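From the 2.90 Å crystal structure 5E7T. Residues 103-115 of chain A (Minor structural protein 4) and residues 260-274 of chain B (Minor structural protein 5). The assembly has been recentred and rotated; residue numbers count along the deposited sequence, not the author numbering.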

# COMPACT_ATOMS: atom_id res chain seq x y z
N VAL A 103 -18.74 33.82 16.25
CA VAL A 103 -18.13 34.39 17.46
C VAL A 103 -19.19 34.15 18.56
O VAL A 103 -20.37 34.43 18.33
N GLU A 104 -18.79 33.59 19.71
CA GLU A 104 -19.68 33.29 20.84
C GLU A 104 -20.23 34.60 21.40
O GLU A 104 -19.46 35.38 21.97
N LYS A 105 -21.54 34.86 21.21
CA LYS A 105 -22.17 36.07 21.75
C LYS A 105 -22.87 35.74 23.07
O LYS A 105 -22.62 36.42 24.08
N VAL A 106 -23.71 34.68 23.09
CA VAL A 106 -24.37 34.25 24.33
C VAL A 106 -23.38 33.34 25.04
O VAL A 106 -23.12 32.23 24.58
N LYS A 107 -22.76 33.88 26.09
CA LYS A 107 -21.70 33.21 26.82
C LYS A 107 -22.17 32.59 28.17
O LYS A 107 -22.97 33.18 28.90
N PRO A 108 -21.62 31.40 28.49
CA PRO A 108 -22.05 30.70 29.71
C PRO A 108 -21.75 31.39 31.03
O PRO A 108 -20.67 31.96 31.16
N PRO A 109 -22.66 31.27 32.04
CA PRO A 109 -22.42 31.88 33.36
C PRO A 109 -21.11 31.43 34.04
O PRO A 109 -20.52 30.44 33.58
N THR A 110 -20.63 32.15 35.10
CA THR A 110 -19.30 31.85 35.61
C THR A 110 -19.12 31.50 37.10
O THR A 110 -18.61 30.41 37.39
N ASN A 111 -19.31 32.43 38.01
CA ASN A 111 -18.91 32.08 39.35
C ASN A 111 -20.03 31.44 40.11
O ASN A 111 -20.72 32.10 40.89
N LEU A 112 -20.22 30.14 39.87
CA LEU A 112 -21.29 29.39 40.52
C LEU A 112 -21.00 29.17 41.99
O LEU A 112 -19.93 28.64 42.34
N ILE A 113 -21.89 29.65 42.87
CA ILE A 113 -21.71 29.51 44.32
C ILE A 113 -22.96 28.92 44.91
O ILE A 113 -24.05 29.45 44.69
N VAL A 114 -22.80 27.87 45.71
CA VAL A 114 -23.92 27.27 46.44
C VAL A 114 -23.91 27.82 47.87
O VAL A 114 -22.91 27.68 48.59
N SER A 115 -24.98 28.50 48.25
CA SER A 115 -25.15 29.15 49.56
C SER A 115 -26.49 28.73 50.15
O SER A 115 -27.28 28.09 49.45
N ASN B 260 -25.39 18.12 41.57
CA ASN B 260 -24.60 18.93 40.63
C ASN B 260 -25.54 19.89 39.95
O ASN B 260 -26.61 19.52 39.50
N VAL B 261 -25.09 21.13 39.83
CA VAL B 261 -25.85 22.20 39.21
C VAL B 261 -24.93 22.93 38.24
O VAL B 261 -23.73 23.10 38.49
N GLN B 262 -25.50 23.28 37.11
CA GLN B 262 -24.87 24.04 36.04
C GLN B 262 -25.98 24.95 35.50
O GLN B 262 -27.16 24.60 35.60
N VAL B 263 -25.61 26.17 35.05
CA VAL B 263 -26.54 27.19 34.54
C VAL B 263 -26.15 27.56 33.12
O VAL B 263 -24.97 27.55 32.79
N SER B 264 -27.14 27.90 32.29
CA SER B 264 -26.92 28.41 30.94
C SER B 264 -27.63 29.78 30.83
O SER B 264 -28.44 30.12 31.70
N GLN B 265 -27.31 30.58 29.79
CA GLN B 265 -27.94 31.88 29.56
C GLN B 265 -28.86 31.77 28.36
O GLN B 265 -28.49 31.17 27.34
N ILE B 266 -30.05 32.39 28.47
CA ILE B 266 -31.05 32.44 27.42
C ILE B 266 -31.12 33.86 26.86
O ILE B 266 -31.03 34.85 27.60
N ASN B 267 -31.26 33.96 25.53
CA ASN B 267 -31.30 35.22 24.81
C ASN B 267 -32.20 35.04 23.58
O ASN B 267 -31.72 35.05 22.44
N GLY B 268 -33.49 34.81 23.84
CA GLY B 268 -34.51 34.58 22.82
C GLY B 268 -34.26 33.38 21.94
O GLY B 268 -33.87 33.52 20.78
N ASN B 269 -34.48 32.17 22.49
CA ASN B 269 -34.27 30.87 21.82
C ASN B 269 -32.79 30.61 21.39
O ASN B 269 -32.52 29.60 20.73
N VAL B 270 -31.85 31.46 21.86
CA VAL B 270 -30.41 31.24 21.73
C VAL B 270 -29.90 30.95 23.15
O VAL B 270 -29.90 31.83 24.02
N GLU B 271 -29.56 29.69 23.40
CA GLU B 271 -29.08 29.24 24.69
C GLU B 271 -27.57 29.07 24.62
O GLU B 271 -27.05 28.47 23.67
N SER B 272 -26.87 29.58 25.64
CA SER B 272 -25.42 29.44 25.74
C SER B 272 -25.06 27.99 26.08
O SER B 272 -25.94 27.22 26.49
N ASP B 273 -23.77 27.62 25.95
CA ASP B 273 -23.33 26.30 26.37
C ASP B 273 -23.52 26.30 27.88
O ASP B 273 -23.56 27.37 28.48
N LYS B 274 -23.69 25.12 28.51
CA LYS B 274 -23.91 25.10 29.96
C LYS B 274 -22.62 25.49 30.69
O LYS B 274 -21.52 25.25 30.18

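The two stretches bury 619 Å² between them, both sides summed. Most of the contact is apolar side chain against apolar side chain or against backbone. No clear hydrogen bond crosses between the chains.

The apolar contacts follow the chain A stretch from Val A106 to Val A114. Val A106 is covered more than any other residue here. Its CB points toward chain B and its chi1 is t. It sits against the turn of chain B, where the backbone reverses between Gln B265 and Ser B272. CG2 of Val A106 lies 3.6 Å from CG1 of Val B270, also a t rotamer pointing toward chain A. CG2 of Val A106 is also 3.7 Å from CB of Asn B267. CG1 of Val A106 is 3.6 Å from the backbone O of Gln B265 and 3.8 Å from CB of Ser B272. One valine thus touches both arms of the turn.

Pro A109 also points toward chain B, with a C-gamma exo ring. CG of Pro A109 is 3.9 Å from CG1 of Val B263, a t rotamer directed at chain A. CD of Pro A109 is 3.3 Å from the backbone O of Val B263, so the ring meets strand backbone as well as side chain. Leu A112 points in with chi1 m and chi2 p. CD2 of Leu A112 reaches CG2 of Val B263 at 4.1 Å and the backbone O of Val B261 at 3.8 Å. Val B263 therefore meets Pro A109 through one methyl and Leu A112 through the other. Val A114, an m rotamer, ends the series. CG1 of Val A114 is 4.2 Å from CG1 of Val B261, a p rotamer, and this looser contact covers little of Val A114.

The CA-to-CB bond of Pro A108 runs sideways to chain B, and its ring is C-gamma endo. It packs mainly on backbone: CB of Pro A108 is 3.2 Å from O of Asp B273. CA of Pro A108 is 3.6 Å from OG of Ser B272.

The clear side-chain hydrogen bonds near the contact lie within the chain B stretch. Ser B272 points toward chain A with chi1 p, but its OG bonds within its own stretch. OG of Ser B272 accepts from N of Gln B265 at 2.8 Å, with a nearly straight angle of 172°, and donates to O of Asp B273 at 3.0 Å. Ser B264 points away from chain A, and OG of Ser B264 donates to OE2 of Glu B271 at 2.6 Å. The bonds from Gln B265 N to Ser B272 OG and from Ser B264 OG to Glu B271 OE2 link the two arms; the one from Ser B272 OG to Asp B273 O stays within one arm. Backbone bonds also link the arms: N of Ser B272 to O of Gln B265 at 2.8 Å, and N of Asn B267 to O of Val B270 at 2.9 Å.

One close pair carries like charges. OE2 of Glu A104 lies 3.9 Å from OD2 of Asp B273. Glu A104 starts sideways, chi1 t and chi2 t, but its end comes nearer to chain B. Both carboxylate oxygens of Asp B273 are hydrogen-bonded elsewhere in the structure.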

# COMPACT_ATOMS: atom_id res chain seq x y z
CB VAL A 103 -17.85 35.91 17.30
CG1 VAL A 103 -17.28 36.50 18.57
CG2 VAL A 103 -16.92 36.19 16.13
CB GLU A 104 -18.89 32.55 21.94
CG GLU A 104 -19.72 31.81 22.98
CD GLU A 104 -18.91 31.00 23.99
OE1 GLU A 104 -17.99 31.56 24.61
OE2 GLU A 104 -19.22 29.80 24.16
CB LYS A 105 -23.11 36.77 20.74
CG LYS A 105 -22.36 37.60 19.67
CD LYS A 105 -23.29 38.18 18.58
CE LYS A 105 -22.52 38.64 17.36
NZ LYS A 105 -23.42 39.11 16.26
CB VAL A 106 -25.76 33.63 24.13
CG1 VAL A 106 -26.49 33.52 25.46
CG2 VAL A 106 -26.58 34.45 23.16
CB LYS A 107 -20.49 34.16 27.00
CG LYS A 107 -19.70 34.36 25.69
CD LYS A 107 -18.27 34.90 25.90
CE LYS A 107 -17.43 34.87 24.64
NZ LYS A 107 -16.14 35.59 24.82
CB PRO A 108 -21.31 29.36 29.64
CG PRO A 108 -20.36 29.46 28.56
CD PRO A 108 -20.72 30.57 27.67
CB PRO A 109 -23.67 31.48 34.15
CG PRO A 109 -24.70 31.30 33.11
CD PRO A 109 -23.98 30.63 31.99
CB THR A 110 -18.34 33.01 35.28
OG1 THR A 110 -18.46 33.32 33.91
CG2 THR A 110 -16.87 32.66 35.56
CB ASN A 111 -18.28 33.28 40.07
CG ASN A 111 -16.99 33.73 39.39
OD1 ASN A 111 -16.97 34.52 38.44
ND2 ASN A 111 -15.88 33.17 39.85
CB LEU A 112 -21.58 28.08 39.78
CG LEU A 112 -22.56 28.16 38.61
CD1 LEU A 112 -21.92 28.76 37.39
CD2 LEU A 112 -23.07 26.80 38.25
CB ILE A 113 -21.33 30.85 45.06
CG1 ILE A 113 -20.15 31.63 44.40
CG2 ILE A 113 -21.05 30.62 46.55
CD1 ILE A 113 -18.68 30.99 44.47
CB VAL A 114 -23.98 25.73 46.37
CG1 VAL A 114 -24.68 25.29 45.09
CG2 VAL A 114 -22.57 25.13 46.45
CB SER A 115 -25.11 30.66 49.39
OG SER A 115 -25.86 31.10 48.27
CB ASN B 260 -23.94 18.13 39.55
CG ASN B 260 -22.95 17.13 39.96
OD1 ASN B 260 -21.82 17.45 40.34
ND2 ASN B 260 -23.31 15.89 39.64
CB VAL B 261 -26.55 23.14 40.25
CG1 VAL B 261 -25.60 23.61 41.34
CG2 VAL B 261 -27.26 24.34 39.61
CB GLN B 262 -24.22 23.13 34.98
CG GLN B 262 -25.10 22.00 34.49
CD GLN B 262 -24.42 21.03 33.56
OE1 GLN B 262 -23.23 21.17 33.21
NE2 GLN B 262 -25.20 20.06 33.08
CB VAL B 263 -26.57 28.46 35.45
CG1 VAL B 263 -27.61 29.48 34.97
CG2 VAL B 263 -26.77 28.10 36.92
CB SER B 264 -27.45 27.44 29.90
OG SER B 264 -28.86 27.54 29.83
CB GLN B 265 -26.90 32.98 29.32
CG GLN B 265 -27.49 34.38 29.19
CD GLN B 265 -26.58 35.40 28.56
OE1 GLN B 265 -25.36 35.36 28.70
NE2 GLN B 265 -27.17 36.39 27.90
CB ILE B 266 -32.42 31.95 27.93
CG1 ILE B 266 -32.30 30.58 28.65
CG2 ILE B 266 -33.51 31.95 26.84
CD1 ILE B 266 -31.79 29.40 27.85
CB ASN B 267 -29.87 35.61 24.44
CG ASN B 267 -29.66 37.01 23.95
OD1 ASN B 267 -29.06 37.84 24.64
ND2 ASN B 267 -29.99 37.25 22.69
CB ASN B 269 -35.25 30.62 20.65
CG ASN B 269 -36.59 30.02 21.07
OD1 ASN B 269 -36.93 29.92 22.27
ND2 ASN B 269 -37.39 29.65 20.09
CB VAL B 270 -29.62 32.35 21.00
CG1 VAL B 270 -28.13 32.05 21.00
CG2 VAL B 270 -30.12 32.52 19.56
CB GLU B 271 -29.76 27.91 25.06
CG GLU B 271 -29.38 27.40 26.44
CD GLU B 271 -30.10 26.18 26.99
OE1 GLU B 271 -31.02 25.63 26.33
OE2 GLU B 271 -29.72 25.76 28.11
CB SER B 272 -24.90 30.34 26.86
OG SER B 272 -25.22 29.84 28.15
CB ASP B 273 -21.86 26.07 26.01
CG ASP B 273 -21.58 25.84 24.53
OD1 ASP B 273 -22.52 25.42 23.80
OD2 ASP B 273 -20.41 26.04 24.10
CB LYS B 274 -24.45 23.73 30.42
CG LYS B 274 -25.82 23.38 29.84
CD LYS B 274 -26.37 22.09 30.44
CE LYS B 274 -26.55 20.94 29.46
NZ LYS B 274 -26.74 19.64 30.19